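PDB 2YY7: L-threonine dehydrogenase from Flavobacterium frigidimaris, which probably oxidises L-threonine at its 3-hydroxyl with NAD as the electron acceptor. Local coordinates for residues 172-177 against 190-195. Sequence-based numbering, arbitrary orientation.
Sequences GLISWS and DIFYKA. With NAD (nicotinamide-adenine-dinucleotide), chain E.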
ATOM      1  N   GLY A 172      -2.817  20.189   0.883  1.00 10.88           N
ATOM      2  CA  GLY A 172      -1.935  20.943   1.767  1.00 10.69           C
ATOM      3  C   GLY A 172      -2.766  21.897   2.617  1.00 11.25           C
ATOM      4  O   GLY A 172      -3.547  22.675   2.070  1.00 11.54           O
ATOM      5  N   LEU A 173      -2.603  21.850   3.939  1.00 10.94           N
ATOM      6  CA  LEU A 173      -3.388  22.711   4.832  1.00 11.22           C
ATOM      7  C   LEU A 173      -2.666  23.961   5.331  1.00 11.43           C
ATOM      8  O   LEU A 173      -1.471  23.936   5.625  1.00 11.72           O
ATOM      9  CB  LEU A 173      -3.896  21.907   6.037  1.00 10.56           C
ATOM     10  CG  LEU A 173      -4.776  20.687   5.761  1.00  7.53           C
ATOM     11  CD1 LEU A 173      -5.400  20.220   7.072  1.00  8.81           C
ATOM     12  CD2 LEU A 173      -5.869  21.033   4.757  1.00  7.05           C
ATOM     13  N   ILE A 174      -3.423  25.048   5.455  1.00 12.34           N
ATOM     14  CA  ILE A 174      -2.889  26.337   5.882  1.00 13.02           C
ATOM     15  C   ILE A 174      -3.580  26.856   7.146  1.00 13.39           C
ATOM     16  O   ILE A 174      -4.807  26.919   7.207  1.00 14.09           O
ATOM     17  CB  ILE A 174      -3.053  27.356   4.734  1.00 12.34           C
ATOM     18  CG1 ILE A 174      -2.327  26.826   3.489  1.00 13.87           C
ATOM     19  CG2 ILE A 174      -2.498  28.718   5.144  1.00 13.11           C
ATOM     20  CD1 ILE A 174      -2.857  27.369   2.170  1.00 15.78           C
ATOM     21  N   SER A 175      -2.795  27.223   8.154  1.00 13.69           N
ATOM     22  CA  SER A 175      -3.367  27.723   9.401  1.00 13.88           C
ATOM     23  C   SER A 175      -2.496  28.785  10.063  1.00 13.50           C
ATOM     24  O   SER A 175      -1.328  28.954   9.717  1.00 12.79           O
ATOM     25  CB  SER A 175      -3.583  26.575  10.386  1.00 12.96           C
ATOM     26  OG  SER A 175      -2.339  26.053  10.813  1.00 18.97           O
ATOM     27  N   TRP A 176      -3.084  29.474  11.039  1.00 13.15           N
ATOM     28  CA  TRP A 176      -2.424  30.548  11.776  1.00 13.58           C
ATOM     29  C   TRP A 176      -2.218  30.259  13.266  1.00 13.60           C
ATOM     30  O   TRP A 176      -1.427  30.934  13.921  1.00 11.71           O
ATOM     31  CB  TRP A 176      -3.253  31.832  11.651  1.00 12.79           C
ATOM     32  CG  TRP A 176      -4.686  31.629  12.071  1.00 13.63           C
ATOM     33  CD1 TRP A 176      -5.747  31.328  11.259  1.00 13.09           C
ATOM     34  CD2 TRP A 176      -5.196  31.626  13.411  1.00 13.40           C
ATOM     35  NE1 TRP A 176      -6.882  31.136  12.011  1.00 12.02           N
ATOM     36  CE2 TRP A 176      -6.573  31.311  13.335  1.00 13.49           C
ATOM     37  CE3 TRP A 176      -4.623  31.857  14.671  1.00 16.19           C
ATOM     38  CZ2 TRP A 176      -7.386  31.221  14.472  1.00 13.11           C
ATOM     39  CZ3 TRP A 176      -5.436  31.768  15.802  1.00 13.52           C
ATOM     40  CH2 TRP A 176      -6.801  31.451  15.692  1.00 13.03           C
ATOM     41  N   SER A 177      -2.926  29.270  13.808  1.00 15.53           N
ATOM     42  CA  SER A 177      -2.819  28.977  15.242  1.00 16.38           C
ATOM     43  C   SER A 177      -1.654  28.114  15.713  1.00 16.77           C
ATOM     44  O   SER A 177      -1.194  28.266  16.844  1.00 17.33           O
ATOM     45  CB  SER A 177      -4.121  28.349  15.747  1.00 16.25           C
ATOM     46  OG  SER A 177      -4.347  27.092  15.140  1.00 20.08           O
ATOM     47  N   ASP A 190       4.444  29.258   6.066  1.00 11.33           N
ATOM     48  CA  ASP A 190       5.661  30.022   6.328  1.00 12.84           C
ATOM     49  C   ASP A 190       5.675  31.378   5.618  1.00 12.36           C
ATOM     50  O   ASP A 190       6.067  32.391   6.199  1.00 12.87           O
ATOM     51  CB  ASP A 190       6.883  29.212   5.892  1.00 13.53           C
ATOM     52  CG  ASP A 190       7.134  28.008   6.778  1.00 16.01           C
ATOM     53  OD1 ASP A 190       7.996  27.180   6.413  1.00 18.10           O
ATOM     54  OD2 ASP A 190       6.477  27.891   7.833  1.00 17.19           O
ATOM     55  N   ILE A 191       5.246  31.386   4.360  1.00 12.99           N
ATOM     56  CA  ILE A 191       5.222  32.603   3.558  1.00 13.31           C
ATOM     57  C   ILE A 191       4.480  33.732   4.269  1.00 13.87           C
ATOM     58  O   ILE A 191       4.828  34.900   4.115  1.00 13.96           O
ATOM     59  CB  ILE A 191       4.571  32.336   2.180  1.00 13.81           C
ATOM     60  CG1 ILE A 191       4.790  33.531   1.251  1.00 13.95           C
ATOM     61  CG2 ILE A 191       3.088  32.044   2.351  1.00 14.10           C
ATOM     62  CD1 ILE A 191       4.324  33.281  -0.175  1.00 13.15           C
ATOM     63  N   PHE A 192       3.459  33.386   5.045  1.00 14.13           N
ATOM     64  CA  PHE A 192       2.703  34.399   5.776  1.00 14.89           C
ATOM     65  C   PHE A 192       3.517  34.948   6.949  1.00 15.19           C
ATOM     66  O   PHE A 192       3.574  36.158   7.155  1.00 15.95           O
ATOM     67  CB  PHE A 192       1.370  33.817   6.273  1.00 13.65           C
ATOM     68  CG  PHE A 192       0.292  33.770   5.212  1.00 13.82           C
ATOM     69  CD1 PHE A 192      -0.416  34.918   4.869  1.00 13.25           C
ATOM     70  CD2 PHE A 192      -0.005  32.581   4.546  1.00 11.72           C
ATOM     71  CE1 PHE A 192      -1.407  34.886   3.879  1.00 11.29           C
ATOM     72  CE2 PHE A 192      -0.990  32.538   3.555  1.00 12.01           C
ATOM     73  CZ  PHE A 192      -1.691  33.693   3.222  1.00 11.23           C
ATOM     74  N   TYR A 193       4.160  34.068   7.709  1.00 16.10           N
ATOM     75  CA  TYR A 193       4.955  34.521   8.845  1.00 17.47           C
ATOM     76  C   TYR A 193       6.144  35.384   8.429  1.00 16.80           C
ATOM     77  O   TYR A 193       6.441  36.392   9.077  1.00 15.90           O
ATOM     78  CB  TYR A 193       5.442  33.328   9.676  1.00 18.97           C
ATOM     79  CG  TYR A 193       4.343  32.690  10.500  1.00 21.84           C
ATOM     80  CD1 TYR A 193       3.509  31.715   9.955  1.00 24.95           C
ATOM     81  CD2 TYR A 193       4.104  33.102  11.811  1.00 23.46           C
ATOM     82  CE1 TYR A 193       2.460  31.164  10.698  1.00 23.38           C
ATOM     83  CE2 TYR A 193       3.059  32.562  12.558  1.00 25.12           C
ATOM     84  CZ  TYR A 193       2.241  31.596  11.995  1.00 24.72           C
ATOM     85  OH  TYR A 193       1.194  31.079  12.725  1.00 26.10           O
ATOM     86  N   LYS A 194       6.816  34.994   7.348  1.00 15.84           N
ATOM     87  CA  LYS A 194       7.976  35.736   6.862  1.00 17.42           C
ATOM     88  C   LYS A 194       7.575  37.027   6.151  1.00 17.26           C
ATOM     89  O   LYS A 194       8.299  38.019   6.209  1.00 17.18           O
ATOM     90  CB  LYS A 194       8.811  34.870   5.913  1.00 17.82           C
ATOM     91  CG  LYS A 194       9.349  33.593   6.532  1.00 17.86           C
ATOM     92  CD  LYS A 194      10.249  33.871   7.720  1.00 21.71           C
ATOM     93  CE  LYS A 194      10.761  32.572   8.309  1.00 26.45           C
ATOM     94  NZ  LYS A 194      11.492  32.782   9.587  1.00 28.08           N
ATOM     95  N   ALA A 195       6.430  37.014   5.474  1.00 17.28           N
ATOM     96  CA  ALA A 195       5.952  38.204   4.781  1.00 17.29           C
ATOM     97  C   ALA A 195       5.652  39.286   5.811  1.00 18.09           C
ATOM     98  O   ALA A 195       6.013  40.449   5.639  1.00 18.55           O
ATOM     99  CB  ALA A 195       4.683  37.886   3.987  1.00 16.66           C
TER
HETATM  100  PA  NAD E3001       1.376  17.672  13.191  1.00  9.94           P
HETATM  101  O1A NAD E3001       1.256  19.156  13.244  1.00 10.01           O
HETATM  102  O2A NAD E3001       2.740  17.150  12.916  1.00 10.53           O
HETATM  103  O5B NAD E3001       0.709  17.006  14.462  1.00  8.58           O
HETATM  104  C5B NAD E3001       0.998  15.690  14.835  1.00  3.91           C
HETATM  105  C4B NAD E3001       0.784  15.536  16.321  1.00  5.99           C
HETATM  106  O4B NAD E3001       0.904  14.147  16.633  1.00  7.54           O
HETATM  107  C3B NAD E3001       1.838  16.316  17.143  1.00  7.81           C
HETATM  108  O3B NAD E3001       1.220  17.173  18.119  1.00  8.85           O
HETATM  109  C2B NAD E3001       2.705  15.199  17.739  1.00  7.51           C
HETATM  110  O2B NAD E3001       3.247  15.546  19.001  1.00  8.79           O
HETATM  111  C1B NAD E3001       1.703  14.037  17.810  1.00  8.55           C
HETATM  112  N9A NAD E3001       2.357  12.727  17.930  1.00  8.89           N
HETATM  113  C8A NAD E3001       3.482  12.297  17.226  1.00 10.09           C
HETATM  114  N7A NAD E3001       3.779  11.056  17.638  1.00  8.19           N
HETATM  115  C5A NAD E3001       2.856  10.702  18.560  1.00  9.44           C
HETATM  116  C6A NAD E3001       2.718   9.553  19.323  1.00  8.67           C
HETATM  117  N6A NAD E3001       3.618   8.596  19.260  1.00  7.69           N
HETATM  118  N1A NAD E3001       1.688   9.470  20.224  1.00  8.28           N
HETATM  119  C2A NAD E3001       0.787  10.513  20.378  1.00  9.67           C
HETATM  120  N3A NAD E3001       0.924  11.678  19.648  1.00  8.46           N
HETATM  121  C4A NAD E3001       1.965  11.749  18.756  1.00  7.80           C
HETATM  122  O3  NAD E3001       0.479  17.116  11.981  1.00  9.50           O
HETATM  123  PN  NAD E3001      -0.923  17.684  11.392  1.00  9.35           P
HETATM  124  O1N NAD E3001      -1.875  18.088  12.479  1.00  7.46           O
HETATM  125  O2N NAD E3001      -0.552  18.585  10.268  1.00 14.18           O
HETATM  126  O5D NAD E3001      -1.519  16.342  10.698  1.00  8.59           O
HETATM  127  C5D NAD E3001      -2.422  15.484  11.412  1.00  7.19           C
HETATM  128  C4D NAD E3001      -2.886  14.351  10.457  1.00  6.92           C
HETATM  129  O4D NAD E3001      -3.392  14.908   9.257  1.00  6.26           O
HETATM  130  C3D NAD E3001      -1.753  13.422  10.011  1.00  9.06           C
HETATM  131  O3D NAD E3001      -2.282  12.110   9.842  1.00 10.26           O
HETATM  132  C2D NAD E3001      -1.385  13.942   8.642  1.00  9.11           C
HETATM  133  O2D NAD E3001      -0.723  12.920   7.935  1.00 10.15           O
HETATM  134  C1D NAD E3001      -2.744  14.368   8.085  1.00  6.43           C
HETATM  135  N1N NAD E3001      -2.561  15.361   7.001  1.00  6.65           N
HETATM  136  C2N NAD E3001      -2.107  16.629   7.301  1.00  5.39           C
HETATM  137  C3N NAD E3001      -1.938  17.554   6.276  1.00  7.35           C
HETATM  138  C7N NAD E3001      -1.558  18.977   6.583  1.00  7.03           C
HETATM  139  O7N NAD E3001      -1.346  19.784   5.478  1.00  9.20           O
HETATM  140  N7N NAD E3001      -1.386  19.424   7.840  1.00 11.22           N
HETATM  141  C4N NAD E3001      -2.206  17.192   4.942  1.00  5.97           C
HETATM  142  C5N NAD E3001      -2.691  15.912   4.658  1.00  4.61           C
HETATM  143  C6N NAD E3001      -2.847  14.996   5.680  1.00  2.20           C
HETATM  144  O   HOH W   1       0.325  28.807  11.721  1.00 26.46           O
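The C-terminal end of strand 164-174, in the Rossmann-type sheet of this NAD(P)-dependent epimerase/dehydratase family member, passes the nicotinamide carboxamide of NAD, and the chain beyond it packs against helix 187-197. Ile174 and Phe192 each point toward the opposite segment, and the methyl CG2 of Ile174 lies 4.4 Å from ring atom CE2 of Phe192; both are buried and apolar, as fits a site also lined by Met307 of helix 300-311. One helix position on, Tyr193 has CG anti to its carbonyl carbon (chi1 -74°), and its ring carries OH to the chain beyond the strand, 2.9 Å from Trp176 O. A water gives a hydrogen bond of 2.6 Å to Ser175 O and is also hydrogen-bonded to Tyr193 OH, so a long side chain ending in a hydroxyl fits here.

On the cofactor side, Leu173 N donates to NAD O7N (2.9 Å, 155°), while CB and CG of Leu173 lie against the carboxamide, with Leu173 CG 3.7 Å from NAD C7N. A glycine in place of Leu173 would probably leave the carboxamide without this apolar support and freer to turn. One short run of chain thus holds the carboxamide oxygen through Leu173 N and meets the helix through apolar packing and a water bridge.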